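Local atomic coordinates of ErfK/YbiS/YcfS/YnhG family protein (Xylanimonas cellulosilytica, PDB entry 4LPQ), a protein that probably cross-links peptidoglycan as an L,D-transpeptidase, this piece of it carrying a putative peptidoglycan-binding domain together with the catalytic domain. Residues Q24-L27 against M28-Y32; G39-G42 against W43-Q47; P66-Q69 against A70-A74; A99-G103 against R104-I108; A187-N190 against W191-D194. All coordinates share one frame; numbering follows the deposited sequence.

Interaction 1. Residues Q24-L27 against M28-Y32; sequences QQRL and MDLGY
L27 meets Y32 through both its backbone and its side chain, where helix 18-30 finishes. L27 O accepts Y32 N at 3.0 Å and also lies at the edge of the Y32 ring. Methyl CD2 of L27 rests 4.0 Å from Y32 CB, with the two side chains crossing at about a right angle. Between them G31 turns to positive phi, and the pair of bonds Y32 N to L27 O and G31 N to M28 O defines a Schellman motif. The N of M28, a selenomethionine, is held by Q24 O at 2.9 Å, and M28 SE reaches the amide of Q25, 3.8 Å from NE2. Q25 NE2 also donates to D29 OD1 at 2.9 Å; the acceptor lies in the amide plane, but the donor stands 45° above the carboxylate. R26 leaves its backbone with CG opposite the amide nitrogen (chi1 180°) and bends at chi2, which lays its guanidinium over L30, with CD2 beneath one face. A water links R26 NH1 to D29 OD2, and R26 NH2 bonds L72 O. L27 packs on A48, V49 and F52 of helix 43-56, Y32 meets F52 edge-to-face, and G31 bonds the backbone of I108 on strand 104-110.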
loop_
_atom_site.group_PDB
_atom_site.type_symbol
_atom_site.label_atom_id
_atom_site.label_comp_id
_atom_site.label_asym_id
_atom_site.label_seq_id
_atom_site.Cartn_x
_atom_site.Cartn_y
_atom_site.Cartn_z
ATOM N N GLN A 24 16.742 -0.288 -2.860
ATOM C CA GLN A 24 15.870 0.836 -2.815
ATOM C C GLN A 24 15.740 1.421 -4.223
ATOM O O GLN A 24 14.634 1.803 -4.637
ATOM C CB GLN A 24 16.409 1.904 -1.882
ATOM C CG GLN A 24 16.373 1.458 -0.440
ATOM C CD GLN A 24 17.213 2.378 0.457
ATOM O OE1 GLN A 24 18.273 2.891 0.069
ATOM N NE2 GLN A 24 16.764 2.586 1.704
ATOM N N GLN A 25 16.861 1.539 -4.951
ATOM C CA GLN A 25 16.790 2.067 -6.285
ATOM C C GLN A 25 15.999 1.188 -7.246
ATOM O O GLN A 25 15.259 1.674 -8.109
ATOM C CB GLN A 25 18.165 2.394 -6.818
ATOM C CG GLN A 25 18.096 3.269 -8.018
ATOM C CD GLN A 25 17.452 4.619 -7.814
ATOM O OE1 GLN A 25 17.843 5.444 -6.964
ATOM N NE2 GLN A 25 16.414 4.852 -8.615
ATOM N N ARG A 26 16.150 -0.129 -7.122
ATOM C CA ARG A 26 15.412 -1.027 -7.961
ATOM C C ARG A 26 13.880 -0.975 -7.707
ATOM O O ARG A 26 13.081 -0.896 -8.657
ATOM C CB ARG A 26 15.925 -2.442 -7.739
ATOM C CG ARG A 26 15.243 -3.509 -8.548
ATOM C CD ARG A 26 15.404 -3.243 -10.044
ATOM N NE ARG A 26 15.012 -4.417 -10.779
ATOM C CZ ARG A 26 14.758 -4.438 -12.086
ATOM N NH1 ARG A 26 14.823 -3.306 -12.796
ATOM N NH2 ARG A 26 14.414 -5.548 -12.729
ATOM N N LEU A 27 13.510 -0.926 -6.416
ATOM C CA LEU A 27 12.131 -0.716 -6.062
ATOM C C LEU A 27 11.580 0.561 -6.661
ATOM O O LEU A 27 10.486 0.578 -7.252
ATOM C CB LEU A 27 11.956 -0.728 -4.548
ATOM C CG LEU A 27 12.168 -2.085 -3.880
ATOM C CD1 LEU A 27 12.349 -1.919 -2.417
ATOM C CD2 LEU A 27 11.001 -3.035 -4.175
HETATM N N MSE A 28 12.375 1.620 -6.504
HETATM C CA MSE A 28 11.946 2.931 -7.061
HETATM C C MSE A 28 11.725 2.802 -8.555
HETATM O O MSE A 28 10.705 3.288 -9.113
HETATM C CB MSE A 28 12.990 3.976 -6.696
HETATM C CG MSE A 28 12.465 5.401 -6.979
HETATM SE SE MSE A 28 13.770 6.771 -6.628
HETATM C CE MSE A 28 14.097 6.382 -4.754
ATOM N N ASP A 29 12.712 2.209 -9.247
ATOM C CA ASP A 29 12.643 2.067 -10.706
ATOM C C ASP A 29 11.425 1.296 -11.168
ATOM O O ASP A 29 10.820 1.576 -12.243
ATOM C CB ASP A 29 13.913 1.386 -11.255
ATOM C CG ASP A 29 15.186 2.226 -11.067
ATOM O OD1 ASP A 29 15.130 3.448 -10.843
ATOM O OD2 ASP A 29 16.263 1.585 -11.302
ATOM N N LEU A 30 11.034 0.272 -10.407
ATOM C CA LEU A 30 9.922 -0.567 -10.738
ATOM C C LEU A 30 8.579 0.005 -10.311
ATOM O O LEU A 30 7.539 -0.633 -10.608
ATOM C CB LEU A 30 10.114 -1.948 -10.142
ATOM C CG LEU A 30 11.242 -2.803 -10.697
ATOM C CD1 LEU A 30 11.361 -4.078 -9.849
ATOM C CD2 LEU A 30 11.000 -3.146 -12.124
ATOM N N GLY A 31 8.562 1.135 -9.626
ATOM C CA GLY A 31 7.329 1.783 -9.247
ATOM C C GLY A 31 6.747 1.478 -7.902
ATOM O O GLY A 31 5.671 1.930 -7.556
ATOM N N TYR A 32 7.509 0.739 -7.082
ATOM C CA TYR A 32 7.087 0.488 -5.716
ATOM C C TYR A 32 7.378 1.748 -4.936
ATOM O O TYR A 32 8.466 2.299 -5.027
ATOM C CB TYR A 32 7.834 -0.738 -5.160
ATOM C CG TYR A 32 7.361 -1.968 -5.899
ATOM C CD1 TYR A 32 7.935 -2.348 -7.116
ATOM C CD2 TYR A 32 6.274 -2.725 -5.470
ATOM C CE1 TYR A 32 7.458 -3.404 -7.826
ATOM C CE2 TYR A 32 5.743 -3.784 -6.210
ATOM C CZ TYR A 32 6.357 -4.139 -7.411
ATOM O OH TYR A 32 5.859 -5.214 -8.072
HETATM O O HOH W 1 16.229 -0.770 -12.486
#

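Interaction 2. Residues G39-G42 against W43-Q47; sequences GDYG and WATQQ
Y41 and T45 make a CH-pi contact: methyl CG2 of T45 sits over one face of the phenol ring, 3.7 Å from the centroid and only 16° off the normal. The chi1 torsion of T45 leaves this methyl to the ring while the hydroxyl takes a bond from Q24 NE2 of helix 18-30. Y41 itself is the centre of an inverse gamma turn, closed by a weak bond from G42 N to D40 O at 3.1 Å. The backbone bond across the contact is Q46 N to G42 O, 2.9 Å; it begins the helix, with G42 at the N-cap position. Polar side-chain ends gather at the edge of the ring. Q46 NE2 lies 2.9 Å from Y41 OH, the amide and ring planes 73° apart, and a water that donates to Q46 OE1 at 3.1 Å also sits 3.2 Å from Y41 OH. Y41 OH also makes a weak hydrogen bond with G62 O. In chemical terms, then, the ring presents an apolar face to the first turn of helix 43-56 and directs its hydroxyl to a small polar cluster; the methyl on the face and the polar contacts at the hydroxyl probably help to fix the ring's rotation.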
loop_
_atom_site.group_PDB
_atom_site.type_symbol
_atom_site.label_atom_id
_atom_site.label_comp_id
_atom_site.label_asym_id
_atom_site.label_seq_id
_atom_site.Cartn_x
_atom_site.Cartn_y
_atom_site.Cartn_z
ATOM N N GLY A 39 20.527 3.894 1.354
ATOM C CA GLY A 39 21.271 2.781 1.888
ATOM C C GLY A 39 20.899 2.357 3.293
ATOM O O GLY A 39 21.537 1.408 3.826
ATOM N N ASP A 40 19.853 2.937 3.864
ATOM C CA ASP A 40 19.382 2.524 5.188
ATOM C C ASP A 40 17.982 1.931 5.105
ATOM O O ASP A 40 17.059 2.599 4.685
ATOM C CB ASP A 40 19.333 3.707 6.118
ATOM C CG ASP A 40 20.713 4.249 6.434
ATOM O OD1 ASP A 40 21.742 3.559 6.401
ATOM O OD2 ASP A 40 20.829 5.457 6.836
ATOM N N TYR A 41 17.838 0.674 5.482
ATOM C CA TYR A 41 16.540 -0.004 5.401
ATOM C C TYR A 41 15.743 0.291 6.672
ATOM O O TYR A 41 15.847 -0.412 7.681
ATOM C CB TYR A 41 16.751 -1.456 5.151
ATOM C CG TYR A 41 15.562 -2.318 4.831
ATOM C CD1 TYR A 41 14.316 -2.084 5.364
ATOM C CD2 TYR A 41 15.693 -3.420 3.988
ATOM C CE1 TYR A 41 13.267 -2.978 5.192
ATOM C CE2 TYR A 41 14.680 -4.327 3.780
ATOM C CZ TYR A 41 13.461 -4.089 4.371
ATOM O OH TYR A 41 12.402 -4.970 4.202
ATOM N N GLY A 42 14.973 1.379 6.609
ATOM C CA GLY A 42 14.076 1.794 7.613
ATOM C C GLY A 42 12.633 1.552 7.328
ATOM O O GLY A 42 12.293 0.678 6.513
ATOM N N TRP A 43 11.760 2.280 8.015
ATOM C CA TRP A 43 10.333 2.077 7.898
ATOM C C TRP A 43 9.781 2.235 6.500
ATOM O O TRP A 43 8.904 1.471 6.051
ATOM C CB TRP A 43 9.607 2.966 8.911
ATOM C CG TRP A 43 8.205 2.700 9.179
ATOM C CD1 TRP A 43 7.674 2.028 10.221
ATOM C CD2 TRP A 43 7.093 3.215 8.440
ATOM N NE1 TRP A 43 6.296 1.991 10.148
ATOM C CE2 TRP A 43 5.922 2.743 9.059
ATOM C CE3 TRP A 43 6.967 3.988 7.270
ATOM C CZ2 TRP A 43 4.655 3.005 8.587
ATOM C CZ3 TRP A 43 5.668 4.299 6.822
ATOM C CH2 TRP A 43 4.556 3.763 7.468
ATOM N N ALA A 44 10.257 3.304 5.816
ATOM C CA ALA A 44 9.765 3.594 4.489
ATOM C C ALA A 44 10.154 2.494 3.494
ATOM O O ALA A 44 9.368 2.052 2.652
ATOM C CB ALA A 44 10.267 4.948 4.039
ATOM N N THR A 45 11.378 2.022 3.637
ATOM C CA THR A 45 11.825 0.932 2.818
ATOM C C THR A 45 11.047 -0.343 3.090
ATOM O O THR A 45 10.685 -1.103 2.193
ATOM C CB THR A 45 13.365 0.685 2.979
ATOM O OG1 THR A 45 14.062 1.835 2.560
ATOM C CG2 THR A 45 13.849 -0.492 2.163
ATOM N N GLN A 46 10.706 -0.553 4.378
ATOM C CA GLN A 46 9.884 -1.695 4.736
ATOM C C GLN A 46 8.586 -1.704 4.003
ATOM O O GLN A 46 8.122 -2.767 3.534
ATOM C CB GLN A 46 9.677 -1.722 6.265
ATOM C CG GLN A 46 8.912 -2.918 6.764
ATOM C CD GLN A 46 9.788 -4.079 6.670
ATOM O OE1 GLN A 46 10.390 -4.469 7.613
ATOM N NE2 GLN A 46 9.836 -4.681 5.493
ATOM N N GLN A 47 7.912 -0.574 3.932
ATOM C CA GLN A 47 6.644 -0.496 3.224
ATOM C C GLN A 47 6.806 -0.940 1.757
ATOM O O GLN A 47 5.990 -1.673 1.235
ATOM C CB GLN A 47 6.048 0.911 3.289
ATOM C CG GLN A 47 5.592 1.336 4.683
ATOM C CD GLN A 47 4.374 0.550 5.102
ATOM O OE1 GLN A 47 4.437 -0.208 6.184
ATOM N NE2 GLN A 47 3.351 0.667 4.407
HETATM O O HOH W 2 12.676 -6.435 7.012
#

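Interaction 3. Residues P66-Q69 against A70-A74; sequences PQTQ and AALDA
T68 O receives the N-H of L72 at 2.9 Å, a fairly straight bond that sets the two residues one turn apart on helix 66-74. The leucine side chain leans back along this carbonyl, with L72 CG 3.5 Å from T68 O. Farther out the two side chains meet loosely, T68 CG2 lying 4.2 Å from L72 CD1. The bond from D73 N to Q69 O matches it in length at 2.9 Å, and here the side chains add a second link. A bend at chi2 of Q69 (70°) carries the amide forward along the helix to the next turn, where Q69 NE2 donates to D73 OD1 at 3.1 Å. That bond is rather bent, 137° at the hydrogen. NE2 comes from above the carboxylate, the two flat groups being turned 62° from one another. The methyls of A70 and A71 flank backbone carbonyls of the preceding turn, A70 CB standing 3.5 Å from Q67 O. Inward, T68, A71 and L72 all touch F52 of helix 43-56, L72 adds L23 and L27 of helix 18-30, and T68 OG1 bonds Q53. One apolar ridge facing two helices and a polar side spanned by a Gln-Asp pair four residues apart make this an amphipathic helix, the third of the small helical bundle expected of a putative peptidoglycan-binding domain.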
loop_
_atom_site.group_PDB
_atom_site.type_symbol
_atom_site.label_atom_id
_atom_site.label_comp_id
_atom_site.label_asym_id
_atom_site.label_seq_id
_atom_site.Cartn_x
_atom_site.Cartn_y
_atom_site.Cartn_z
ATOM N N PRO A 66 16.969 -15.131 -1.493
ATOM C CA PRO A 66 17.158 -15.573 -2.899
ATOM C C PRO A 66 15.888 -15.450 -3.771
ATOM O O PRO A 66 15.932 -14.976 -4.930
ATOM C CB PRO A 66 17.595 -17.040 -2.731
ATOM C CG PRO A 66 18.414 -17.004 -1.451
ATOM C CD PRO A 66 17.638 -16.059 -0.565
ATOM N N GLN A 67 14.723 -15.874 -3.242
ATOM C CA GLN A 67 13.509 -15.831 -4.028
ATOM C C GLN A 67 13.040 -14.419 -4.325
ATOM O O GLN A 67 12.593 -14.125 -5.452
ATOM C CB GLN A 67 12.457 -16.658 -3.350
ATOM C CG GLN A 67 11.197 -16.888 -4.179
ATOM C CD GLN A 67 10.125 -17.672 -3.493
ATOM O OE1 GLN A 67 10.015 -17.679 -2.297
ATOM N NE2 GLN A 67 9.291 -18.283 -4.292
ATOM N N THR A 68 13.079 -13.561 -3.304
ATOM C CA THR A 68 12.728 -12.163 -3.527
ATOM C C THR A 68 13.649 -11.483 -4.508
ATOM O O THR A 68 13.208 -10.760 -5.407
ATOM C CB THR A 68 12.579 -11.403 -2.174
ATOM O OG1 THR A 68 11.584 -11.992 -1.373
ATOM C CG2 THR A 68 12.210 -9.960 -2.414
ATOM N N GLN A 69 14.937 -11.767 -4.405
ATOM C CA GLN A 69 15.904 -11.208 -5.328
ATOM C C GLN A 69 15.606 -11.657 -6.753
ATOM O O GLN A 69 15.721 -10.869 -7.669
ATOM C CB GLN A 69 17.327 -11.620 -4.912
ATOM C CG GLN A 69 18.379 -11.076 -5.808
ATOM C CD GLN A 69 18.508 -9.594 -5.625
ATOM O OE1 GLN A 69 18.528 -9.083 -4.515
ATOM N NE2 GLN A 69 18.626 -8.899 -6.739
ATOM N N ALA A 70 15.229 -12.923 -6.934
ATOM C CA ALA A 70 14.887 -13.376 -8.246
ATOM C C ALA A 70 13.737 -12.599 -8.858
ATOM O O ALA A 70 13.743 -12.250 -10.040
ATOM C CB ALA A 70 14.611 -14.883 -8.254
ATOM N N ALA A 71 12.725 -12.319 -8.020
ATOM C CA ALA A 71 11.574 -11.568 -8.506
ATOM C C ALA A 71 11.978 -10.111 -8.821
ATOM O O ALA A 71 11.471 -9.505 -9.784
ATOM C CB ALA A 71 10.458 -11.691 -7.492
ATOM N N LEU A 72 12.839 -9.531 -8.001
ATOM C CA LEU A 72 13.341 -8.194 -8.261
ATOM C C LEU A 72 14.040 -8.144 -9.611
ATOM O O LEU A 72 13.859 -7.235 -10.413
ATOM C CB LEU A 72 14.236 -7.737 -7.127
ATOM C CG LEU A 72 13.550 -7.290 -5.888
ATOM C CD1 LEU A 72 14.504 -7.264 -4.764
ATOM C CD2 LEU A 72 12.847 -5.938 -6.067
ATOM N N ASP A 73 14.909 -9.136 -9.830
ATOM C CA ASP A 73 15.667 -9.196 -11.085
ATOM C C ASP A 73 14.720 -9.396 -12.276
ATOM O O ASP A 73 15.007 -8.855 -13.385
ATOM C CB ASP A 73 16.680 -10.294 -11.052
ATOM C CG ASP A 73 17.905 -9.936 -10.128
ATOM O OD1 ASP A 73 18.124 -8.814 -9.750
ATOM O OD2 ASP A 73 18.721 -10.806 -9.893
ATOM N N ALA A 74 13.636 -10.173 -12.079
ATOM C CA ALA A 74 12.664 -10.364 -13.132
ATOM C C ALA A 74 11.829 -9.054 -13.371
ATOM O O ALA A 74 11.153 -8.924 -14.393
ATOM C CB ALA A 74 11.701 -11.497 -12.811
#

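Interaction 4. Residues A99-G103 against R104-I108; sequences AVEDG and RVVRI
E101 and V106 meet across a tight beta hairpin, methyl CG2 of V106 lying obliquely across the glutamate chain, 3.8 Å from E101 CG and 3.7 Å from E101 OE1. The glutamate runs straight beyond CG (chi2 -175°), which carries its carboxylate past the methyl to a hydrogen bond with W196 NE1. The same CG2 also lies under one face of the R104 guanidinium, toward its rim. R104 reaches there by a bend at chi3, and a water held by its NE links it to E101 O. V106 is turned toward the partner strand by a classic beta bulge: it and R107 both face A99. A99 O accepts V106 N at 2.7 Å and, weakly, R107 N at 3.3 Å, while A99 N donates to R107 O. Nearer the turn, E101 and R104 form a hydrogen-bonded pair, E101 N to R104 O at 2.9 Å and R104 N to E101 O at 3.0 Å, the latter closing the type I' turn. V100 and V105, a non-hydrogen-bonded pair, point to the other face of the sheet, where both touch P80. Strand 96-101 continues the sheet through V100, whose backbone bonds V87 of strand 86-91, and W191 of helix 186-196 packs against A99, V106 and R107.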
loop_
_atom_site.group_PDB
_atom_site.type_symbol
_atom_site.label_atom_id
_atom_site.label_comp_id
_atom_site.label_asym_id
_atom_site.label_seq_id
_atom_site.Cartn_x
_atom_site.Cartn_y
_atom_site.Cartn_z
ATOM N N ALA A 99 -1.778 2.763 -8.238
ATOM C CA ALA A 99 -2.133 4.028 -8.878
ATOM C C ALA A 99 -1.889 3.712 -10.352
ATOM O O ALA A 99 -0.770 3.489 -10.784
ATOM C CB ALA A 99 -1.243 5.120 -8.358
ATOM N N VAL A 100 -2.965 3.721 -11.105
ATOM C CA VAL A 100 -2.983 3.259 -12.522
ATOM C C VAL A 100 -3.402 4.415 -13.449
ATOM O O VAL A 100 -4.332 5.165 -13.130
ATOM C CB VAL A 100 -3.931 2.062 -12.708
ATOM C CG1 VAL A 100 -3.828 1.483 -14.117
ATOM C CG2 VAL A 100 -3.700 0.931 -11.655
ATOM N N GLU A 101 -2.699 4.583 -14.545
ATOM C CA GLU A 101 -3.076 5.564 -15.589
ATOM C C GLU A 101 -3.004 4.914 -16.945
ATOM O O GLU A 101 -1.991 4.368 -17.360
ATOM C CB GLU A 101 -2.185 6.746 -15.592
ATOM C CG GLU A 101 -2.247 7.626 -14.412
ATOM C CD GLU A 101 -1.351 8.874 -14.638
ATOM O OE1 GLU A 101 -0.481 9.134 -13.777
ATOM O OE2 GLU A 101 -1.424 9.432 -15.716
ATOM N N ASP A 102 -4.123 4.852 -17.662
ATOM C CA ASP A 102 -4.172 4.321 -19.015
ATOM C C ASP A 102 -3.650 2.879 -19.081
ATOM O O ASP A 102 -2.868 2.511 -19.968
ATOM C CB ASP A 102 -3.501 5.269 -19.999
ATOM C CG ASP A 102 -4.255 6.596 -20.147
ATOM O OD1 ASP A 102 -5.484 6.618 -19.912
ATOM O OD2 ASP A 102 -3.570 7.571 -20.567
ATOM N N GLY A 103 -4.064 2.083 -18.093
ATOM C CA GLY A 103 -3.710 0.654 -18.011
ATOM C C GLY A 103 -2.262 0.381 -17.637
ATOM O O GLY A 103 -1.793 -0.801 -17.725
ATOM N N ARG A 104 -1.518 1.392 -17.227
ATOM C CA ARG A 104 -0.117 1.257 -16.782
ATOM C C ARG A 104 -0.098 1.562 -15.275
ATOM O O ARG A 104 -0.596 2.575 -14.800
ATOM C CB ARG A 104 0.776 2.322 -17.500
ATOM C CG ARG A 104 2.256 2.392 -17.014
ATOM C CD ARG A 104 3.116 3.505 -17.699
ATOM N NE ARG A 104 2.721 4.961 -17.631
ATOM C CZ ARG A 104 3.108 5.882 -16.732
ATOM N NH1 ARG A 104 3.906 5.553 -15.710
ATOM N NH2 ARG A 104 2.656 7.143 -16.824
ATOM N N VAL A 105 0.562 0.698 -14.510
ATOM C CA VAL A 105 0.767 0.964 -13.083
ATOM C C VAL A 105 1.791 2.059 -12.965
ATOM O O VAL A 105 2.973 1.910 -13.424
ATOM C CB VAL A 105 1.231 -0.318 -12.362
ATOM C CG1 VAL A 105 1.559 -0.050 -10.947
ATOM C CG2 VAL A 105 0.149 -1.358 -12.501
ATOM N N VAL A 106 1.443 3.102 -12.248
ATOM C CA VAL A 106 2.335 4.208 -11.948
ATOM C C VAL A 106 3.085 3.972 -10.625
ATOM O O VAL A 106 4.302 4.166 -10.540
ATOM C CB VAL A 106 1.582 5.572 -11.954
ATOM C CG1 VAL A 106 2.494 6.739 -11.578
ATOM C CG2 VAL A 106 0.933 5.783 -13.294
ATOM N N ARG A 107 2.326 3.509 -9.621
ATOM C CA ARG A 107 2.929 3.133 -8.343
ATOM C C ARG A 107 2.191 1.983 -7.742
ATOM O O ARG A 107 0.976 1.802 -7.895
ATOM C CB ARG A 107 2.947 4.250 -7.232
ATOM C CG ARG A 107 3.823 5.441 -7.396
ATOM C CD ARG A 107 5.323 5.180 -7.430
ATOM N NE ARG A 107 6.001 6.468 -7.501
ATOM C CZ ARG A 107 6.172 7.141 -8.648
ATOM N NH1 ARG A 107 5.727 6.680 -9.803
ATOM N NH2 ARG A 107 6.711 8.338 -8.662
ATOM N N ILE A 108 2.970 1.172 -7.013
ATOM C CA ILE A 108 2.454 0.117 -6.165
ATOM C C ILE A 108 2.705 0.555 -4.719
ATOM O O ILE A 108 3.871 0.841 -4.390
ATOM C CB ILE A 108 3.132 -1.251 -6.418
ATOM C CG1 ILE A 108 3.118 -1.663 -7.876
ATOM C CG2 ILE A 108 2.444 -2.303 -5.520
ATOM C CD1 ILE A 108 4.293 -1.227 -8.675
HETATM O O HOH W 3 0.198 5.881 -18.660
#

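Interaction 5. Residues A187-N190 against W191-D194; sequences AAMN and WLWD
M189, a selenomethionine, turns its chain away from its own amide nitrogen (chi1 -161°) and bends at chi2 (72°), so that it runs forward along helix 186-196 and methyl CE comes 3.6 Å from W193 NE1. M189 CG touches the same corner of the indole, and M189 SE lies 4.1 Å from methyl CD1 of L192. The indole edge also meets the backbone: W193 CD1 lies 3.2 Å from M189 O, near the ring plane, while that oxygen accepts W193 N at 3.0 Å. Further rungs include L192 N to A188 O and D194 N to N190 O, the latter 2.8 Å long just where the helix widens into a pi-type turn. On the next face, W191 turns toward strand 104-110 and stacks with W196. The polar ends converge mainly on R156: W193 NE1 donates to its carbonyl, N190 OD1 takes its NH1 as well as W155 NE1, and D194 OD1 forms a salt bridge with its NH2, while the W193 ring has cation-pi contacts with R156 and K158. Chemically, then, the apolar packing of M189, about 5 Å from the side chain of H167, a predicted active-site residue, and the polar network around R156 meet at W193.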
loop_
_atom_site.group_PDB
_atom_site.type_symbol
_atom_site.label_atom_id
_atom_site.label_comp_id
_atom_site.label_asym_id
_atom_site.label_seq_id
_atom_site.Cartn_x
_atom_site.Cartn_y
_atom_site.Cartn_z
ATOM N N ALA A 187 3.131 9.102 3.782
ATOM C CA ALA A 187 3.873 9.536 2.634
ATOM C C ALA A 187 3.202 9.129 1.329
ATOM O O ALA A 187 3.148 9.889 0.378
ATOM C CB ALA A 187 5.283 9.051 2.722
ATOM N N ALA A 188 2.751 7.876 1.269
ATOM C CA ALA A 188 2.048 7.404 0.075
ATOM C C ALA A 188 0.764 8.231 -0.109
ATOM O O ALA A 188 0.442 8.603 -1.235
ATOM C CB ALA A 188 1.731 5.898 0.140
HETATM N N MSE A 189 0.062 8.518 0.951
HETATM C CA MSE A 189 -1.194 9.279 0.855
HETATM C C MSE A 189 -0.852 10.700 0.330
HETATM O O MSE A 189 -1.581 11.202 -0.529
HETATM C CB MSE A 189 -1.892 9.332 2.211
HETATM C CG MSE A 189 -3.344 9.689 2.017
HETATM SE SE MSE A 189 -4.315 8.145 1.216
HETATM C CE MSE A 189 -5.718 9.099 0.297
ATOM N N ASN A 190 0.219 11.309 0.808
ATOM C CA ASN A 190 0.598 12.613 0.368
ATOM C C ASN A 190 0.935 12.611 -1.110
ATOM O O ASN A 190 0.552 13.539 -1.846
ATOM C CB ASN A 190 1.771 13.175 1.204
ATOM C CG ASN A 190 1.409 13.433 2.654
ATOM O OD1 ASN A 190 0.261 13.657 3.012
ATOM N ND2 ASN A 190 2.446 13.429 3.487
ATOM N N TRP A 191 1.606 11.564 -1.546
ATOM C CA TRP A 191 1.931 11.397 -2.937
ATOM C C TRP A 191 0.658 11.310 -3.800
ATOM O O TRP A 191 0.534 12.010 -4.839
ATOM C CB TRP A 191 2.876 10.245 -3.194
ATOM C CG TRP A 191 3.234 10.039 -4.623
ATOM C CD1 TRP A 191 4.219 10.712 -5.293
ATOM C CD2 TRP A 191 2.553 9.229 -5.598
ATOM N NE1 TRP A 191 4.205 10.327 -6.635
ATOM C CE2 TRP A 191 3.186 9.431 -6.844
ATOM C CE3 TRP A 191 1.486 8.327 -5.535
ATOM C CZ2 TRP A 191 2.755 8.798 -8.007
ATOM C CZ3 TRP A 191 1.053 7.696 -6.671
ATOM C CH2 TRP A 191 1.698 7.900 -7.924
ATOM N N LEU A 192 -0.303 10.489 -3.399
ATOM C CA LEU A 192 -1.578 10.360 -4.081
ATOM C C LEU A 192 -2.256 11.708 -4.185
ATOM O O LEU A 192 -2.748 12.052 -5.266
ATOM C CB LEU A 192 -2.457 9.372 -3.341
ATOM C CG LEU A 192 -2.053 7.906 -3.455
ATOM C CD1 LEU A 192 -2.844 7.048 -2.468
ATOM C CD2 LEU A 192 -2.187 7.377 -4.862
ATOM N N TRP A 193 -2.326 12.502 -3.093
ATOM C CA TRP A 193 -2.974 13.775 -3.101
ATOM C C TRP A 193 -2.274 14.794 -3.966
ATOM O O TRP A 193 -2.891 15.525 -4.750
ATOM C CB TRP A 193 -3.137 14.311 -1.695
ATOM C CG TRP A 193 -4.261 13.905 -0.892
ATOM C CD1 TRP A 193 -4.395 12.682 -0.213
ATOM C CD2 TRP A 193 -5.388 14.712 -0.505
ATOM N NE1 TRP A 193 -5.532 12.701 0.530
ATOM C CE2 TRP A 193 -6.170 13.918 0.388
ATOM C CE3 TRP A 193 -5.796 15.989 -0.766
ATOM C CZ2 TRP A 193 -7.294 14.388 1.018
ATOM C CZ3 TRP A 193 -6.912 16.444 -0.169
ATOM C CH2 TRP A 193 -7.647 15.662 0.748
ATOM N N ASP A 194 -0.974 14.950 -3.720
ATOM C CA ASP A 194 -0.241 16.177 -4.065
ATOM C C ASP A 194 0.615 16.063 -5.304
ATOM O O ASP A 194 0.876 17.024 -5.944
ATOM C CB ASP A 194 0.612 16.646 -2.904
ATOM C CG ASP A 194 -0.134 16.969 -1.649
ATOM O OD1 ASP A 194 -1.321 17.337 -1.728
ATOM O OD2 ASP A 194 0.521 16.799 -0.555
#

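Interactions 1, 2 and 3 lie in the putative peptidoglycan-binding part, 4 and 5 in the catalytic part. Interaction 1, with just over half its residues buried, joins the two: it touches interactions 2 and 3 through helix 18-30 and, past the end of that helix, the strand of interaction 4. Interaction 3 is the most exposed of the helical contacts, yet shares with interaction 1 a glutamine reaching an aspartate one turn on. Interactions 2, 4 and 5 mix buried and exposed residues. Interaction 2 opens helix 43-56, with an aromatic ring from the preceding loop laid on its first turn; interaction 4 replaces helical rungs by strand pairing. Interactions 4 and 5 meet at W191.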